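Local coordinates for protein peptidoglycan N-acetylglucosamine deacetylase (PDB 5JMU) that probably removes acetyl groups from N-acetylglucosamine of peptidoglycan, its catalytic domain being a zinc-binding NodB-type polysaccharide deacetylase, at residues Lys20-Thr25 with Tyr208-Leu213. Residues are numbered along the deposited sequence; the frame is centred on the assembly and turned at random.
Sequences KIIYLT and YTFLPL
Ile21 and Ile22 pair in parallel with Thr209 and Phe210, joining the short strand 209-210, the last of the chain, to strand 21-27. The parallel sheet is that of the distorted beta/alpha barrel known for NodB-type (CE4) deacetylases, here the catalytic domain. Strand 21-27 leads toward the zinc site: the Thr25 side chain is about 10 Å from the zinc ion, and the zinc ligand Asp28 soon follows.

Three backbone hydrogen bonds hold the register. Thr209 N donates to Lys20 O, Ile22 N to Thr209 O and Leu211 N to Ile22 O, each at 2.9 Å. Beyond Leu211 the chains diverge and water takes over. One water accepts from Leu24 N and also bonds Leu211 O. A second donates to both Leu24 O and Leu211 O, so Leu211 O has two water partners.

Apolar contacts line both faces. On the Ile22 and Phe210 face, Ile22 CD1 lies 3.6 Å from Tyr208 CB, and Ile22 CG2 meets Phe210 CE2. Leu24 CG comes to the edge of the Phe210 ring, 3.7 Å from CD2. Helix 164-175 packs on Ile22 and Tyr208 through Val175. On the other face, Ile21 CG2 touches Leu211 CD1 at 3.8 Å.

Two CH-pi contacts involve the tyrosines. The Lys20 chain bends at chi3 (80°) and lays CE over the Tyr208 ring, 3.9 Å from the centroid. Its NZ goes on to bond Asn206 O. The Tyr23 ring sits between Ile21 CG2 and Leu213 CD2, the latter 3.7 Å from its centroid, while Pro212 O lies at the ring edge, 3.5 Å from Tyr23 CE1.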
loop_
_atom_site.group_PDB
_atom_site.type_symbol
_atom_site.label_atom_id
_atom_site.label_comp_id
_atom_site.label_asym_id
_atom_site.label_seq_id
_atom_site.Cartn_x
_atom_site.Cartn_y
_atom_site.Cartn_z
ATOM N N LYS A 20 0.904 1.333 19.631
ATOM C CA LYS A 20 0.452 0.005 19.170
ATOM C C LYS A 20 -0.529 0.183 18.011
ATOM O O LYS A 20 -1.702 -0.224 18.076
ATOM C CB LYS A 20 -0.130 -0.805 20.328
ATOM C CG LYS A 20 0.961 -1.254 21.291
ATOM C CD LYS A 20 0.426 -1.896 22.554
ATOM C CE LYS A 20 0.058 -3.291 22.310
ATOM N NZ LYS A 20 -0.126 -3.972 23.618
ATOM N N ILE A 21 0.000 0.751 16.923
ATOM C CA ILE A 21 -0.792 1.083 15.737
ATOM C C ILE A 21 -0.439 0.102 14.635
ATOM O O ILE A 21 0.739 -0.198 14.435
ATOM C CB ILE A 21 -0.505 2.507 15.243
ATOM C CG1 ILE A 21 -0.786 3.545 16.357
ATOM C CG2 ILE A 21 -1.252 2.794 13.931
ATOM C CD1 ILE A 21 -2.225 3.502 16.901
ATOM N N ILE A 22 -1.449 -0.375 13.907
ATOM C CA ILE A 22 -1.212 -1.185 12.693
ATOM C C ILE A 22 -1.944 -0.565 11.515
ATOM O O ILE A 22 -3.188 -0.395 11.546
ATOM C CB ILE A 22 -1.677 -2.643 12.875
ATOM C CG1 ILE A 22 -0.964 -3.284 14.084
ATOM C CG2 ILE A 22 -1.374 -3.448 11.583
ATOM C CD1 ILE A 22 -1.558 -4.613 14.501
ATOM N N TYR A 23 -1.186 -0.285 10.457
ATOM C CA TYR A 23 -1.785 0.125 9.193
ATOM C C TYR A 23 -1.723 -1.105 8.307
ATOM O O TYR A 23 -0.639 -1.435 7.796
ATOM C CB TYR A 23 -1.019 1.286 8.553
ATOM C CG TYR A 23 -0.976 2.580 9.367
ATOM C CD1 TYR A 23 -2.008 3.511 9.316
ATOM C CD2 TYR A 23 0.167 2.902 10.117
ATOM C CE1 TYR A 23 -1.923 4.704 10.038
ATOM C CE2 TYR A 23 0.257 4.099 10.847
ATOM C CZ TYR A 23 -0.788 4.998 10.801
ATOM O OH TYR A 23 -0.689 6.175 11.518
ATOM N N LEU A 24 -2.857 -1.791 8.107
ATOM C CA LEU A 24 -2.883 -2.877 7.121
ATOM C C LEU A 24 -2.932 -2.239 5.736
ATOM O O LEU A 24 -3.749 -1.322 5.477
ATOM C CB LEU A 24 -4.122 -3.781 7.308
ATOM C CG LEU A 24 -4.144 -4.619 8.565
ATOM C CD1 LEU A 24 -5.497 -5.354 8.661
ATOM C CD2 LEU A 24 -3.001 -5.605 8.516
ATOM N N THR A 25 -2.043 -2.669 4.846
ATOM C CA THR A 25 -2.049 -2.135 3.482
ATOM C C THR A 25 -2.009 -3.258 2.481
ATOM O O THR A 25 -1.426 -4.320 2.722
ATOM C CB THR A 25 -0.871 -1.166 3.210
ATOM O OG1 THR A 25 0.383 -1.884 3.059
ATOM C CG2 THR A 25 -0.745 -0.167 4.366
ATOM N N TYR A 208 -3.759 -3.559 20.096
ATOM C CA TYR A 208 -3.426 -2.809 18.879
ATOM C C TYR A 208 -4.660 -2.137 18.272
ATOM O O TYR A 208 -5.793 -2.668 18.379
ATOM C CB TYR A 208 -2.784 -3.723 17.814
ATOM C CG TYR A 208 -1.413 -4.179 18.204
ATOM C CD1 TYR A 208 -1.239 -5.266 19.069
ATOM C CD2 TYR A 208 -0.303 -3.478 17.787
ATOM C CE1 TYR A 208 0.014 -5.675 19.457
ATOM C CE2 TYR A 208 0.990 -3.879 18.179
ATOM C CZ TYR A 208 1.117 -4.982 19.016
ATOM O OH TYR A 208 2.347 -5.423 19.418
ATOM N N THR A 209 -4.417 -1.000 17.614
ATOM C CA THR A 209 -5.465 -0.244 16.896
ATOM C C THR A 209 -5.130 -0.260 15.415
ATOM O O THR A 209 -4.017 0.121 15.040
ATOM C CB THR A 209 -5.549 1.213 17.379
ATOM O OG1 THR A 209 -5.913 1.181 18.769
ATOM C CG2 THR A 209 -6.642 1.941 16.586
ATOM N N PHE A 210 -6.081 -0.701 14.587
ATOM C CA PHE A 210 -5.951 -0.686 13.128
ATOM C C PHE A 210 -6.448 0.606 12.566
ATOM O O PHE A 210 -7.584 1.026 12.849
ATOM C CB PHE A 210 -6.729 -1.847 12.522
ATOM C CG PHE A 210 -6.119 -3.187 12.835
ATOM C CD1 PHE A 210 -6.476 -3.855 14.016
ATOM C CD2 PHE A 210 -5.224 -3.780 11.970
ATOM C CE1 PHE A 210 -5.896 -5.095 14.354
ATOM C CE2 PHE A 210 -4.671 -5.002 12.256
ATOM C CZ PHE A 210 -4.995 -5.677 13.474
ATOM N N LEU A 211 -5.594 1.264 11.769
ATOM C CA LEU A 211 -5.949 2.540 11.179
ATOM C C LEU A 211 -5.691 2.532 9.677
ATOM O O LEU A 211 -4.826 1.787 9.197
ATOM C CB LEU A 211 -5.121 3.635 11.825
ATOM C CG LEU A 211 -5.320 3.952 13.297
ATOM C CD1 LEU A 211 -4.298 5.010 13.749
ATOM C CD2 LEU A 211 -6.741 4.427 13.480
ATOM N N PRO A 212 -6.374 3.388 8.919
ATOM C CA PRO A 212 -6.018 3.686 7.517
ATOM C C PRO A 212 -4.961 4.798 7.454
ATOM O O PRO A 212 -4.861 5.623 8.378
ATOM C CB PRO A 212 -7.325 4.178 6.903
ATOM C CG PRO A 212 -7.984 4.972 8.108
ATOM C CD PRO A 212 -7.520 4.203 9.396
ATOM N N LEU A 213 -4.159 4.809 6.386
ATOM C CA LEU A 213 -3.181 5.885 6.222
ATOM C C LEU A 213 -3.912 7.113 5.774
ATOM O O LEU A 213 -4.803 7.049 4.904
ATOM C CB LEU A 213 -2.100 5.495 5.187
ATOM C CG LEU A 213 -1.080 4.458 5.695
ATOM C CD1 LEU A 213 -0.332 3.860 4.495
ATOM C CD2 LEU A 213 -0.128 5.062 6.715
HETATM O O HOH W 1 -5.492 -1.065 9.173
HETATM O O HOH W 2 -3.861 1.168 6.618
#